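Local atomic coordinates of chaperone CupB2 (Pseudomonas aeruginosa, PDB entry 3Q48), a protein that probably acts as a periplasmic folding chaperone during fimbria assembly, as in other members of the pilus chaperone family. Residues F187-L192 with R229-N234; D153-K158 with T181-S186; G55-A60 with V86-P91. All coordinates share one frame; numbering follows the deposited sequence.

Contact 1 of 3, residues F187-L192 with R229-N234; sequences FASVEL and RYEVIN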
# COMPACT_ATOMS: atom_id res chain seq x y z
N PHE A 187 7.18 -1.61 -4.47
CA PHE A 187 8.55 -1.18 -4.73
C PHE A 187 8.72 0.32 -4.51
O PHE A 187 7.99 1.11 -5.14
CB PHE A 187 8.95 -1.46 -6.18
CG PHE A 187 8.76 -2.88 -6.60
CD1 PHE A 187 9.75 -3.83 -6.36
CD2 PHE A 187 7.62 -3.26 -7.32
CE1 PHE A 187 9.57 -5.16 -6.76
CE2 PHE A 187 7.44 -4.59 -7.74
CZ PHE A 187 8.41 -5.53 -7.46
N ALA A 188 9.69 0.72 -3.68
CA ALA A 188 10.04 2.13 -3.56
C ALA A 188 10.95 2.53 -4.69
O ALA A 188 11.06 3.73 -5.02
CB ALA A 188 10.71 2.44 -2.21
N SER A 189 11.64 1.55 -5.27
CA SER A 189 12.55 1.82 -6.39
C SER A 189 12.93 0.54 -7.02
O SER A 189 13.00 -0.47 -6.34
CB SER A 189 13.83 2.56 -5.94
OG SER A 189 14.62 1.74 -5.10
N VAL A 190 13.17 0.59 -8.33
CA VAL A 190 13.62 -0.55 -9.11
C VAL A 190 14.67 0.01 -10.03
O VAL A 190 14.50 1.08 -10.58
CB VAL A 190 12.45 -1.10 -9.96
CG1 VAL A 190 12.91 -2.25 -10.95
CG2 VAL A 190 11.35 -1.56 -9.04
N GLU A 191 15.78 -0.70 -10.17
CA GLU A 191 16.92 -0.18 -10.89
C GLU A 191 17.57 -1.31 -11.62
O GLU A 191 17.67 -2.42 -11.06
CB GLU A 191 17.97 0.44 -9.93
CG GLU A 191 17.42 1.40 -8.91
CD GLU A 191 18.48 2.00 -8.01
OE1 GLU A 191 19.34 1.28 -7.48
OE2 GLU A 191 18.44 3.22 -7.80
N LEU A 192 18.01 -1.01 -12.84
CA LEU A 192 18.92 -1.84 -13.64
C LEU A 192 20.34 -1.38 -13.34
O LEU A 192 20.59 -0.17 -13.27
CB LEU A 192 18.65 -1.69 -15.15
CG LEU A 192 17.25 -2.11 -15.64
CD1 LEU A 192 17.20 -2.29 -17.16
CD2 LEU A 192 16.79 -3.41 -14.93
N ARG A 229 18.11 -4.28 -9.12
CA ARG A 229 18.17 -3.99 -7.66
C ARG A 229 16.88 -3.32 -7.28
O ARG A 229 16.48 -2.32 -7.92
CB ARG A 229 19.32 -3.04 -7.33
CG ARG A 229 19.33 -2.51 -5.89
CD ARG A 229 20.67 -1.81 -5.58
NE ARG A 229 21.79 -2.75 -5.64
CZ ARG A 229 23.06 -2.45 -5.42
NH1 ARG A 229 23.43 -1.20 -5.13
NH2 ARG A 229 23.99 -3.41 -5.52
N TYR A 230 16.22 -3.85 -6.26
CA TYR A 230 14.95 -3.30 -5.92
C TYR A 230 14.70 -3.21 -4.43
O TYR A 230 15.19 -4.06 -3.66
CB TYR A 230 13.84 -4.07 -6.64
CG TYR A 230 13.75 -5.56 -6.38
CD1 TYR A 230 13.00 -6.04 -5.32
CD2 TYR A 230 14.41 -6.50 -7.21
CE1 TYR A 230 12.89 -7.43 -5.07
CE2 TYR A 230 14.32 -7.89 -6.96
CZ TYR A 230 13.55 -8.34 -5.89
OH TYR A 230 13.41 -9.68 -5.58
N GLU A 231 13.92 -2.20 -4.02
CA GLU A 231 13.63 -1.97 -2.62
C GLU A 231 12.16 -2.08 -2.43
O GLU A 231 11.40 -1.48 -3.19
CB GLU A 231 14.05 -0.57 -2.18
CG GLU A 231 15.54 -0.31 -2.22
CD GLU A 231 15.99 1.02 -1.59
OE1 GLU A 231 15.17 1.70 -0.93
OE2 GLU A 231 17.16 1.38 -1.75
N VAL A 232 11.75 -2.78 -1.38
CA VAL A 232 10.37 -2.98 -1.16
C VAL A 232 9.95 -2.45 0.20
O VAL A 232 10.74 -2.49 1.11
CB VAL A 232 10.04 -4.47 -1.32
CG1 VAL A 232 10.37 -4.92 -2.77
CG2 VAL A 232 10.83 -5.26 -0.37
N ILE A 233 8.71 -1.99 0.31
CA ILE A 233 8.17 -1.45 1.53
C ILE A 233 7.50 -2.56 2.34
O ILE A 233 6.58 -3.23 1.85
CB ILE A 233 7.18 -0.31 1.20
CG1 ILE A 233 7.91 0.79 0.45
CG2 ILE A 233 6.57 0.32 2.49
CD1 ILE A 233 7.06 1.57 -0.57
N ASN A 234 7.93 -2.75 3.58
CA ASN A 234 7.35 -3.77 4.42
C ASN A 234 6.05 -3.26 5.05
O ASN A 234 5.65 -2.16 4.79
CB ASN A 234 8.39 -4.26 5.47
CG ASN A 234 8.82 -3.17 6.47
OD1 ASN A 234 8.09 -2.21 6.74
ND2 ASN A 234 10.01 -3.33 7.04
O HOH W 1 16.62 0.26 -6.14
O HOH W 2 18.51 0.97 -4.48
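Arg229 and Glu191 form one end of an antiparallel strand pair in the C-terminal immunoglobulin-like domain. Their backbones bond in both directions: Arg229 N donates to Glu191 O at 2.7 Å, and Glu191 N returns a bond to Arg229 O. The side chains cross with only van der Waals contact, Glu191 OE1 lying 3.9 Å from Arg229 CD. The guanidinium itself goes to Asp243 on the next strand. Tyr230 follows on the buried side of the sheet. Its CG, between the backbone N and the carbonyl carbon (chi1 58°), stands the ring beside that of Phe187, whose edge is directed at the Tyr230 face in an offset edge-to-face pair with planes 82° apart. The closest atoms are Phe187 CE1 and Tyr230 CD1, at 3.8 Å. Trp161 and His242 also meet the tyrosine ring, and Tyr230 OH bonds to Ala156 O. Glu231, back on the polar side, donates its N to Ser189 O at 3.0 Å. Its own carbonyl is taken by Ala188 N, because a beta bulge between Phe187 and Ser189 shifts the pairing by one residue. The aliphatic part of Glu231 lies against Ser189 OG, and its carboxylate forms a salt bridge with Arg239. One water joins Ser189 OG to Arg229 O; another donates to both Glu191 OE1 and Glu231 OE2, which may ease the repulsion between two carboxylates on the same face. Beyond the bulge, Val232 points the same way as Phe187 and sets CG1 3.8 Å from Phe187 CD1, lining the interior with the aromatic pair. Ile233 completes the contact by bringing its CD1 methyl to 4.1 Å from Ala188 CB.

Contact 2 of 3, residues D153-K158 with T181-S186; sequences DSAAGK and TPYYVS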
# COMPACT_ATOMS: atom_id res chain seq x y z
N ASP A 153 7.05 -11.62 4.56
CA ASP A 153 8.45 -11.22 4.64
C ASP A 153 9.35 -11.89 3.58
O ASP A 153 10.44 -11.33 3.24
CB ASP A 153 8.97 -11.34 6.09
CG ASP A 153 8.33 -10.25 7.02
OD1 ASP A 153 8.21 -9.07 6.57
OD2 ASP A 153 7.91 -10.56 8.18
N SER A 154 8.89 -13.02 3.01
CA SER A 154 9.69 -13.74 2.05
C SER A 154 9.35 -13.38 0.61
O SER A 154 10.04 -13.81 -0.34
CB SER A 154 9.51 -15.24 2.24
OG SER A 154 9.67 -15.61 3.61
N ALA A 155 8.31 -12.58 0.43
CA ALA A 155 7.71 -12.49 -0.89
C ALA A 155 8.62 -11.80 -1.92
O ALA A 155 8.84 -12.33 -3.04
CB ALA A 155 6.35 -11.86 -0.82
N ALA A 156 9.15 -10.63 -1.54
CA ALA A 156 9.93 -9.81 -2.48
C ALA A 156 11.07 -10.64 -3.07
O ALA A 156 11.46 -10.45 -4.23
CB ALA A 156 10.49 -8.59 -1.79
N GLY A 157 11.58 -11.58 -2.27
CA GLY A 157 12.66 -12.44 -2.73
C GLY A 157 12.27 -13.63 -3.62
O GLY A 157 13.16 -14.43 -3.96
N LYS A 158 10.99 -13.80 -3.97
CA LYS A 158 10.61 -14.89 -4.88
C LYS A 158 10.20 -14.33 -6.24
O LYS A 158 9.77 -15.04 -7.12
CB LYS A 158 9.51 -15.80 -4.29
CG LYS A 158 9.87 -16.35 -2.93
CD LYS A 158 8.72 -17.13 -2.26
CE LYS A 158 9.01 -17.23 -0.74
NZ LYS A 158 8.29 -18.31 0.00
N THR A 181 3.49 -15.11 -5.80
CA THR A 181 3.17 -15.21 -4.38
C THR A 181 1.76 -14.65 -4.07
O THR A 181 1.15 -13.98 -4.92
CB THR A 181 4.18 -14.35 -3.47
OG1 THR A 181 3.82 -12.96 -3.51
CG2 THR A 181 5.62 -14.54 -3.89
N PRO A 182 1.24 -14.91 -2.84
CA PRO A 182 -0.11 -14.36 -2.55
C PRO A 182 -0.18 -12.90 -2.11
O PRO A 182 -1.28 -12.40 -1.87
CB PRO A 182 -0.71 -15.33 -1.47
CG PRO A 182 0.47 -16.12 -0.90
CD PRO A 182 1.65 -15.99 -1.90
N TYR A 183 0.97 -12.20 -2.08
CA TYR A 183 1.10 -10.88 -1.44
C TYR A 183 1.33 -9.79 -2.45
O TYR A 183 1.99 -10.00 -3.45
CB TYR A 183 2.30 -10.87 -0.50
CG TYR A 183 2.29 -11.99 0.47
CD1 TYR A 183 1.58 -11.89 1.67
CD2 TYR A 183 3.00 -13.18 0.20
CE1 TYR A 183 1.55 -12.96 2.61
CE2 TYR A 183 2.95 -14.24 1.09
CZ TYR A 183 2.23 -14.12 2.29
OH TYR A 183 2.23 -15.19 3.17
N TYR A 184 0.82 -8.61 -2.18
CA TYR A 184 1.26 -7.45 -2.94
C TYR A 184 2.72 -7.24 -2.58
O TYR A 184 3.17 -7.57 -1.45
CB TYR A 184 0.39 -6.21 -2.60
CG TYR A 184 -1.01 -6.32 -3.22
CD1 TYR A 184 -1.28 -5.75 -4.46
CD2 TYR A 184 -2.03 -7.04 -2.59
CE1 TYR A 184 -2.56 -5.90 -5.05
CE2 TYR A 184 -3.27 -7.19 -3.14
CZ TYR A 184 -3.54 -6.63 -4.38
OH TYR A 184 -4.78 -6.80 -4.96
N VAL A 185 3.49 -6.73 -3.53
CA VAL A 185 4.84 -6.34 -3.23
C VAL A 185 4.95 -4.94 -3.72
O VAL A 185 4.73 -4.70 -4.89
CB VAL A 185 5.85 -7.30 -3.91
CG1 VAL A 185 7.41 -6.78 -3.74
CG2 VAL A 185 5.65 -8.71 -3.38
N SER A 186 5.23 -4.01 -2.83
CA SER A 186 5.37 -2.59 -3.22
C SER A 186 6.82 -2.20 -3.34
O SER A 186 7.60 -2.43 -2.41
CB SER A 186 4.70 -1.69 -2.17
OG SER A 186 3.33 -2.05 -2.08
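The tight turn of Ala155 and its neighbours, on the stretch that leads into the C-terminal immunoglobulin-like domain, packs against Thr181, Tyr183 and Val185 at the approach to strand 185-194. Ala155 carries most of the contact: its CB points into the 181-186 segment and touches three side chains at once. Tyr183 CD2 is the nearest, at 3.7 Å, approaching the methyl obliquely; Thr181 OG1 lies 3.9 Å off and Val185 CG2 4.1 Å. Ala156 adds a second methyl, its CB resting on Val185 CG1. The two branches of Val185 are thus divided between the alanines, an arrangement set by chi1 of 173°, which puts CG1 anti to the backbone N while CG2 lies beside it. The turn carrying the alanines is closed by Lys158 N bonding to Ala155 O at 2.8 Å.

On the other side, Thr181 shapes the chain through an ST turn: its OG1 accepts from Tyr183 N at 3.3 Å along a nearly straight N-H line (166°). The hydroxyl also bonds to Asn179 OD1, so it is held by polar partners although the methyl of Ala155 leans on it. The CG2 methyl of Thr181, beside the backbone N, meets Lys158 CB at 4.1 Å, where the aliphatic root of the lysine edges the apolar patch. The Tyr183 hydroxyl is fixed by Ser151 N, and Leu149 and Val152 pack on the same side chain, so the ring that receives Ala155 is tied to the residues leading into the turn. Tyr184 N donates to Glu111 OE1, a link to the N-terminal domain; within the C-terminal domain, the Val232 side chain, on strand 227-233, packs on both Ala156 and Val185.

Contact 3 of 3, residues G55-A60 with V86-P91; sequences GTPVLA and VTRVEP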
# COMPACT_ATOMS: atom_id res chain seq x y z
N GLY A 55 -1.06 24.34 14.26
CA GLY A 55 -1.49 25.04 15.46
C GLY A 55 -2.97 25.37 15.48
O GLY A 55 -3.43 26.01 16.44
N THR A 56 -3.71 24.95 14.44
CA THR A 56 -5.19 25.11 14.36
C THR A 56 -5.93 23.77 14.34
O THR A 56 -5.45 22.81 13.74
CB THR A 56 -5.67 25.93 13.09
OG1 THR A 56 -5.17 25.31 11.90
CG2 THR A 56 -5.19 27.34 13.12
N PRO A 57 -7.12 23.69 14.95
CA PRO A 57 -7.93 22.45 14.73
C PRO A 57 -8.29 22.19 13.24
O PRO A 57 -8.47 23.13 12.49
CB PRO A 57 -9.21 22.68 15.55
CG PRO A 57 -9.24 24.17 15.83
CD PRO A 57 -7.79 24.63 15.86
N VAL A 58 -8.42 20.93 12.85
CA VAL A 58 -8.81 20.56 11.51
C VAL A 58 -9.84 19.46 11.61
O VAL A 58 -9.82 18.69 12.57
CB VAL A 58 -7.62 19.98 10.73
CG1 VAL A 58 -6.39 20.85 10.91
CG2 VAL A 58 -7.30 18.57 11.18
N LEU A 59 -10.73 19.38 10.62
CA LEU A 59 -11.59 18.22 10.49
C LEU A 59 -10.95 17.20 9.58
O LEU A 59 -10.44 17.51 8.50
CB LEU A 59 -13.00 18.57 9.97
CG LEU A 59 -13.93 19.49 10.77
CD1 LEU A 59 -15.26 19.78 10.02
CD2 LEU A 59 -14.19 18.97 12.14
N ALA A 60 -10.98 15.95 10.02
CA ALA A 60 -10.46 14.87 9.23
C ALA A 60 -11.60 13.96 8.81
O ALA A 60 -12.27 13.40 9.66
CB ALA A 60 -9.42 14.09 10.01
N VAL A 86 -15.77 11.49 10.30
CA VAL A 86 -15.32 12.86 10.33
C VAL A 86 -14.87 13.13 11.76
O VAL A 86 -15.58 12.82 12.74
CB VAL A 86 -16.47 13.86 9.96
CG1 VAL A 86 -15.91 15.26 9.68
CG2 VAL A 86 -17.29 13.38 8.72
N THR A 87 -13.68 13.70 11.90
CA THR A 87 -13.16 13.96 13.24
C THR A 87 -12.36 15.29 13.36
O THR A 87 -11.68 15.75 12.46
CB THR A 87 -12.50 12.69 13.84
OG1 THR A 87 -12.09 12.95 15.17
CG2 THR A 87 -11.33 12.25 13.05
N ARG A 88 -12.57 15.96 14.47
CA ARG A 88 -11.76 17.09 14.84
C ARG A 88 -10.42 16.57 15.38
O ARG A 88 -10.38 15.58 16.13
CB ARG A 88 -12.47 17.82 15.96
CG ARG A 88 -12.01 19.24 16.13
CD ARG A 88 -12.45 19.77 17.49
NE ARG A 88 -12.47 21.23 17.43
CZ ARG A 88 -11.60 22.00 18.05
NH1 ARG A 88 -10.66 21.44 18.82
NH2 ARG A 88 -11.69 23.31 17.92
N VAL A 89 -9.34 17.24 15.02
CA VAL A 89 -8.05 16.84 15.50
C VAL A 89 -7.43 18.09 16.10
O VAL A 89 -7.21 19.07 15.39
CB VAL A 89 -7.18 16.29 14.34
CG1 VAL A 89 -5.91 15.64 14.87
CG2 VAL A 89 -7.99 15.29 13.44
N GLU A 90 -7.15 18.05 17.40
CA GLU A 90 -6.60 19.18 18.12
C GLU A 90 -5.31 19.68 17.49
O GLU A 90 -4.59 18.92 16.86
CB GLU A 90 -6.28 18.85 19.59
CG GLU A 90 -7.44 18.54 20.51
CD GLU A 90 -8.59 19.55 20.45
OE1 GLU A 90 -8.35 20.78 20.46
OE2 GLU A 90 -9.75 19.09 20.41
N PRO A 91 -5.01 20.98 17.70
CA PRO A 91 -3.66 21.47 17.43
C PRO A 91 -2.62 20.66 18.22
O PRO A 91 -2.78 20.42 19.42
CB PRO A 91 -3.71 22.93 17.90
CG PRO A 91 -5.09 23.15 18.46
CD PRO A 91 -5.96 22.06 17.96
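Val58 and Ala60 pair with Val89 and Thr87 in antiparallel hydrogen-bonded positions in the N-terminal immunoglobulin-like domain, and their side chains lie on one face of the sheet, where the packing is close. Val89 N donates to Val58 O at 2.9 Å, and Thr87 N to Ala60 O at 2.7 Å; Ala60 N returns a bond to Thr87 O, whereas the bond from Val58 N to Val89 O is weak. On the buried side Val58 CG2 meets Val89 CB at 3.9 Å. With CG1 anti to the backbone N (chi1 -170°), CG2 of Val89 lies beside that N and reaches Ala60 CB at the same distance.

The other face is exposed. Leu59 is loosely packed there, its CD2 merely skirting Arg88 CA at 4.1 Å, but Pro57 CB lies close over one face of the extended Arg88's guanidinium, 3.4 Å above its plane and toward the rim. Arg88 NH1 forms a salt bridge with Glu90 OE1 at 2.9 Å. Farther out, the rings of Pro57 and Pro91 cross.

Strand 58-65 has strand 112-121 on its other flank, where Leu59 bonds to Val121; beyond strand 80-89, Thr87 packs on Ala95 and Leu97 of strand 93-101.

In the fold
From the N terminus, contact 3 comes first, joining 55-60 to 86-91 and closing the excursion between two neighbouring strands of the N-terminal domain. Contact 2 then joins 153-158, on the way into the second domain, to 181-186, enclosing strands 160-163 and 175-179. The same strand 185-194, broken by a bulge, continues into contact 1, which closes the loop to 229-234 around strands 197-206 and 210-214. The three loops follow in series; none nests in or crosses another. Contacts 1 and 2 touch, with Ile233 N bonded to Ser186 O inside the C-terminal domain. Contact 3 is remote, its centre about 35 Å from that of contact 1, on the opposite side of the chain's centre.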